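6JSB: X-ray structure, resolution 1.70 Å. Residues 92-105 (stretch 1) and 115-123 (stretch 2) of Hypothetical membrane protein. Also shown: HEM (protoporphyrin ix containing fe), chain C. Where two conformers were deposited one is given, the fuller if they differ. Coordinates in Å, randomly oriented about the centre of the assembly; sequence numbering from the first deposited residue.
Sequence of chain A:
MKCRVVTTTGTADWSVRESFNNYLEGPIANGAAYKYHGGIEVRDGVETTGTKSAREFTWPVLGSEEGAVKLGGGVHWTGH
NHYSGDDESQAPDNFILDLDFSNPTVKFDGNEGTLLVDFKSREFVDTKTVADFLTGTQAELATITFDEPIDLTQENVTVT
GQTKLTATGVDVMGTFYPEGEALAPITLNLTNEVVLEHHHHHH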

# COMPACT_ATOMS: atom_id res chain seq x y z
N PRO A 92 -6.66 3.50 21.11
CA PRO A 92 -6.19 2.73 19.96
C PRO A 92 -7.20 1.72 19.46
O PRO A 92 -7.09 1.30 18.29
N ASP A 93 -8.14 1.31 20.31
CA ASP A 93 -9.16 0.31 19.97
C ASP A 93 -10.43 0.93 19.41
O ASP A 93 -11.43 0.21 19.21
N ASN A 94 -10.46 2.26 19.20
CA ASN A 94 -11.73 2.90 18.87
C ASN A 94 -11.68 3.77 17.62
O ASN A 94 -12.57 4.61 17.44
N PHE A 95 -10.69 3.59 16.73
CA PHE A 95 -10.68 4.33 15.47
C PHE A 95 -11.67 3.68 14.50
O PHE A 95 -11.53 2.50 14.14
N ILE A 96 -12.69 4.42 14.09
CA ILE A 96 -13.63 3.84 13.11
C ILE A 96 -12.95 3.52 11.80
O ILE A 96 -13.28 2.51 11.14
N LEU A 97 -12.03 4.39 11.35
CA LEU A 97 -11.22 4.13 10.18
C LEU A 97 -9.89 3.60 10.72
O LEU A 97 -9.17 4.29 11.47
N ASP A 98 -9.57 2.35 10.40
CA ASP A 98 -8.34 1.76 10.92
C ASP A 98 -7.86 0.77 9.86
O ASP A 98 -8.44 -0.31 9.71
N LEU A 99 -6.86 1.20 9.11
CA LEU A 99 -6.45 0.55 7.85
C LEU A 99 -4.95 0.28 7.88
O LEU A 99 -4.16 1.15 8.25
N ASP A 100 -4.54 -0.92 7.49
CA ASP A 100 -3.13 -1.26 7.48
C ASP A 100 -2.82 -2.00 6.20
O ASP A 100 -3.56 -2.94 5.85
N PHE A 101 -1.80 -1.56 5.44
CA PHE A 101 -1.31 -2.27 4.27
C PHE A 101 0.11 -2.72 4.54
O PHE A 101 0.93 -1.90 4.96
N SER A 102 0.44 -3.97 4.20
CA SER A 102 1.83 -4.37 4.44
C SER A 102 2.25 -5.40 3.40
O SER A 102 1.42 -6.00 2.72
N ASN A 103 3.57 -5.56 3.25
CA ASN A 103 4.15 -6.52 2.30
C ASN A 103 3.53 -6.53 0.89
O ASN A 103 3.11 -7.57 0.41
N PRO A 104 3.50 -5.40 0.22
CA PRO A 104 2.94 -5.42 -1.14
C PRO A 104 3.79 -6.25 -2.09
O PRO A 104 5.01 -6.36 -1.95
N THR A 105 3.10 -6.88 -3.03
CA THR A 105 3.78 -7.65 -4.08
C THR A 105 3.30 -7.09 -5.41
O THR A 105 2.09 -6.95 -5.62
N LEU A 115 -1.33 -5.47 -8.03
CA LEU A 115 -0.72 -5.08 -6.76
C LEU A 115 -1.42 -5.91 -5.68
O LEU A 115 -2.62 -5.74 -5.45
N LEU A 116 -0.68 -6.83 -5.05
CA LEU A 116 -1.17 -7.64 -3.93
C LEU A 116 -0.74 -6.99 -2.63
O LEU A 116 0.35 -6.43 -2.55
N VAL A 117 -1.58 -7.07 -1.59
CA VAL A 117 -1.17 -6.49 -0.31
C VAL A 117 -1.78 -7.32 0.81
O VAL A 117 -2.84 -7.89 0.67
N ASP A 118 -1.07 -7.36 1.94
CA ASP A 118 -1.68 -7.84 3.18
C ASP A 118 -2.44 -6.68 3.80
O ASP A 118 -1.88 -5.58 3.97
N PHE A 119 -3.73 -6.87 4.09
CA PHE A 119 -4.52 -5.72 4.60
C PHE A 119 -5.30 -6.12 5.82
O PHE A 119 -5.62 -7.29 6.06
N LYS A 120 -5.53 -5.09 6.66
CA LYS A 120 -6.40 -5.24 7.81
C LYS A 120 -7.13 -3.90 7.89
O LYS A 120 -6.48 -2.85 8.06
N SER A 121 -8.45 -3.90 7.69
CA SER A 121 -9.18 -2.64 7.60
C SER A 121 -10.56 -2.79 8.23
O SER A 121 -11.30 -3.71 7.87
N ARG A 122 -10.95 -1.89 9.14
CA ARG A 122 -12.33 -1.98 9.62
C ARG A 122 -13.32 -1.72 8.48
O ARG A 122 -13.17 -0.75 7.72
N GLU A 123 -14.35 -2.56 8.42
CA GLU A 123 -15.47 -2.34 7.50
C GLU A 123 -16.15 -1.00 7.80
O GLU A 123 -16.27 -0.61 8.96

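The strand around Asp100 runs antiparallel to the strand through Val117 and Phe119, and alternation puts Leu99, Phe101, Phe119 and Ser121 on one face and Asp100, Ser102, Asp118 and Lys120 on the other; beyond the bulge, Thr105 and Leu116 also lie on the second face.

On the first face the packing is largely apolar. Phe101, chi1 m, lays its ring edge beside Phe119, with CD1 of Phe101 3.8 Å from CB of Phe119, and the same CD1 lies 3.9 Å from CG2 of Val117. Phe119 takes chi1 p, and its ring leads away from stretch 1, so its CB rather than its ring meets Phe101. Leu99 (t, p) brings CD1 to 3.6 Å from CB of Ser121, whose small side chain suits so close a pairing of backbones, the CA atoms of Leu99 and Ser121 being 4.2 Å apart.

Beyond Ser102 the register shifts by one in a beta bulge. Asn103, with positive phi and psi, turns the corner; its m side chain donates from ND2 to OD2 of Asp118 at 3.2 Å, nearly straight, a bond that ties the bulge to the neighbouring strand. Asp118 is also m. Pro104 follows, its ring CB 3.8 Å from CG1 of Val117 and 4.1 Å from CD1 of Leu115, which reaches it through a t, p rotamer. Proline costs no cross-strand amide bond here; pairing resumes at Thr105, whose CB sits 4.1 Å from CB of Leu116.

The second face is more polar. Ser102, chi1 p, places OG 3.5 Å from CB of Asp118. Water 5 lies 2.8 Å from OG of Ser102, 2.6 Å from OD2 of Asp100 and 2.9 Å from O of Asp118, so it gathers two side chains of one strand and a carbonyl of the other. Lys120 is extended, all t, and carries its amine away from stretch 1, as befits an exposed lysine; its CB remains 4.4 Å from CB of Asp100.

Arg122 has the largest contact area. From an m chi1 its chain runs through t, t and then bends at chi4 (-77°), so that NE gives a weak bond to O of Phe95 at 2.9 Å. Asp98, chi1 t, offers CB 3.7 Å from that NE, but its OD2 stands 4.2 Å from NE and well out of the guanidinium plane, so the charges attract without a salt bridge. Water 1 bridges the two side chains by another route, donating to Asp98 OD2 at 2.7 Å and accepting from Arg122 NH2 at 2.8 Å. Water 4 links Asp98 OD1 (2.7 Å) to Lys120 O (3.0 Å). Leu97 points away from stretch 2, its CD1 3.6 Å from heme C4C.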

# COMPACT_ATOMS: atom_id res chain seq x y z
CB PRO A 92 -4.94 2.03 20.48
CG PRO A 92 -4.41 3.01 21.55
CD PRO A 92 -5.68 3.45 22.23
CB ASP A 93 -9.51 -0.48 21.22
CG ASP A 93 -8.34 -1.29 21.75
OD1 ASP A 93 -7.47 -1.65 20.96
OD2 ASP A 93 -8.32 -1.58 22.97
CB ASN A 94 -12.24 3.70 20.08
CG ASN A 94 -12.89 2.78 21.11
OD1 ASN A 94 -14.02 2.38 20.92
ND2 ASN A 94 -12.16 2.38 22.15
CB PHE A 95 -9.28 4.34 14.87
CG PHE A 95 -8.34 5.26 15.58
CD1 PHE A 95 -8.46 6.61 15.42
CD2 PHE A 95 -7.32 4.75 16.40
CE1 PHE A 95 -7.53 7.47 16.04
CE2 PHE A 95 -6.41 5.60 17.06
CZ PHE A 95 -6.53 6.97 16.86
CB ILE A 96 -14.84 4.77 12.93
CG1 ILE A 96 -15.64 4.74 14.26
CG2 ILE A 96 -15.68 4.26 11.77
CD1 ILE A 96 -16.75 5.82 14.34
CB LEU A 97 -11.04 5.40 9.33
CG LEU A 97 -10.35 5.19 7.99
CD1 LEU A 97 -10.59 6.50 7.23
CD2 LEU A 97 -8.83 4.93 8.16
CB ASP A 98 -8.60 1.08 12.28
CG ASP A 98 -7.33 0.65 12.99
OD1 ASP A 98 -6.36 0.24 12.32
OD2 ASP A 98 -7.30 0.66 14.27
CB LEU A 99 -6.75 1.51 6.68
CG LEU A 99 -6.15 1.11 5.32
CD1 LEU A 99 -6.76 -0.18 4.74
CD2 LEU A 99 -6.41 2.25 4.32
CB ASP A 100 -2.79 -2.14 8.66
CG ASP A 100 -1.31 -2.28 8.86
OD1 ASP A 100 -0.72 -1.56 9.71
OD2 ASP A 100 -0.71 -3.15 8.18
CB PHE A 101 -1.29 -1.37 3.02
CG PHE A 101 -2.64 -1.05 2.41
CD1 PHE A 101 -3.66 -1.96 2.44
CD2 PHE A 101 -2.83 0.08 1.67
CE1 PHE A 101 -4.89 -1.70 1.77
CE2 PHE A 101 -4.09 0.37 1.05
CZ PHE A 101 -5.11 -0.53 1.11
CB SER A 102 2.04 -4.87 5.86
OG SER A 102 1.29 -6.05 6.09
CB ASN A 103 4.06 -7.93 2.89
CG ASN A 103 4.76 -8.02 4.19
OD1 ASN A 103 5.93 -7.62 4.30
ND2 ASN A 103 4.04 -8.50 5.21
CB PRO A 104 2.94 -3.96 -1.58
CG PRO A 104 3.68 -3.14 -0.49
CD PRO A 104 4.04 -4.07 0.64
CB THR A 105 3.46 -9.15 -3.96
OG1 THR A 105 4.05 -9.67 -2.73
CG2 THR A 105 4.05 -9.93 -5.14
CB LEU A 115 -0.91 -3.59 -6.49
CG LEU A 115 -0.24 -3.03 -5.22
CD1 LEU A 115 1.24 -3.29 -5.20
CD2 LEU A 115 -0.56 -1.52 -5.21
CB LEU A 116 -0.60 -9.05 -3.97
CG LEU A 116 -0.73 -9.77 -5.31
CD1 LEU A 116 -0.20 -11.22 -5.19
CD2 LEU A 116 -2.13 -9.79 -5.70
CB VAL A 117 -1.61 -5.01 -0.09
CG1 VAL A 117 -0.86 -4.06 -1.02
CG2 VAL A 117 -3.12 -4.82 -0.16
CB ASP A 118 -0.64 -8.30 4.19
CG ASP A 118 0.19 -9.47 3.73
OD1 ASP A 118 -0.16 -10.14 2.73
OD2 ASP A 118 1.21 -9.73 4.42
CB PHE A 119 -5.51 -5.10 3.57
CG PHE A 119 -6.72 -5.95 3.28
CD1 PHE A 119 -7.88 -5.84 4.05
CD2 PHE A 119 -6.69 -6.83 2.24
CE1 PHE A 119 -9.00 -6.65 3.83
CE2 PHE A 119 -7.83 -7.63 1.97
CZ PHE A 119 -8.96 -7.55 2.77
CB LYS A 120 -5.55 -5.54 9.08
CG LYS A 120 -6.34 -5.66 10.38
CD LYS A 120 -5.30 -5.71 11.57
CE LYS A 120 -5.97 -5.89 12.97
NZ LYS A 120 -5.05 -5.34 14.01
CB SER A 121 -9.34 -2.25 6.12
OG SER A 121 -10.03 -1.00 6.01
CB ARG A 122 -12.59 -0.97 10.73
CG ARG A 122 -11.73 -1.20 11.96
CD ARG A 122 -12.26 -0.32 13.10
NE ARG A 122 -11.41 -0.37 14.28
CZ ARG A 122 -11.35 -1.36 15.18
NH1 ARG A 122 -12.11 -2.49 15.04
NH2 ARG A 122 -10.56 -1.23 16.26
CB GLU A 123 -16.47 -3.49 7.71
CG GLU A 123 -17.63 -3.49 6.70
CD GLU A 123 -18.62 -4.61 6.98
OE1 GLU A 123 -19.71 -4.61 6.36
OE2 GLU A 123 -18.32 -5.47 7.82
CHA HEM C . -13.91 10.31 2.44
CHB HEM C . -16.31 10.92 6.61
CHC HEM C . -15.23 6.30 7.79
CHD HEM C . -12.54 5.82 3.73
C1A HEM C . -14.72 10.82 3.44
C2A HEM C . -15.40 12.09 3.34
C3A HEM C . -16.08 12.30 4.49
C4A HEM C . -15.82 11.14 5.34
CMA HEM C . -16.96 13.53 4.88
CAA HEM C . -15.35 13.00 2.09
CBA HEM C . -14.25 14.05 2.26
CGA HEM C . -13.97 14.69 0.93
O1A HEM C . -13.17 15.67 0.91
O2A HEM C . -14.53 14.21 -0.11
C1B HEM C . -16.22 9.73 7.28
C2B HEM C . -16.80 9.46 8.60
C3B HEM C . -16.52 8.19 8.93
C4B HEM C . -15.71 7.60 7.85
CMB HEM C . -17.64 10.52 9.36
CAB HEM C . -16.90 7.39 10.21
CBB HEM C . -17.23 8.00 11.35
C1C HEM C . -14.40 5.75 6.81
C2C HEM C . -13.83 4.43 6.82
C3C HEM C . -13.05 4.29 5.73
C4C HEM C . -13.15 5.52 4.95
CMC HEM C . -14.00 3.39 7.96
CAC HEM C . -12.24 3.03 5.45
CBC HEM C . -11.09 3.15 4.81
C1D HEM C . -12.70 7.00 3.04
C2D HEM C . -12.12 7.28 1.74
C3D HEM C . -12.48 8.52 1.36
C4D HEM C . -13.30 9.08 2.42
CMD HEM C . -11.29 6.24 0.96
CAD HEM C . -12.08 9.22 0.03
CBD HEM C . -10.85 10.11 0.35
CGD HEM C . -10.41 10.77 -0.95
O1D HEM C . -11.15 11.71 -1.39
O2D HEM C . -9.35 10.31 -1.51
NA HEM C . -15.00 10.22 4.69
NB HEM C . -15.53 8.59 6.90
NC HEM C . -13.97 6.39 5.64
ND HEM C . -13.38 8.13 3.41
FE HEM C . -14.25 8.32 5.30
O HOH W 1 -8.96 1.11 16.32
O HOH W 2 -15.59 0.79 11.22
O HOH W 3 -10.94 1.08 8.09
O HOH W 4 -5.56 -1.75 10.70
O HOH W 5 -1.34 -5.27 6.84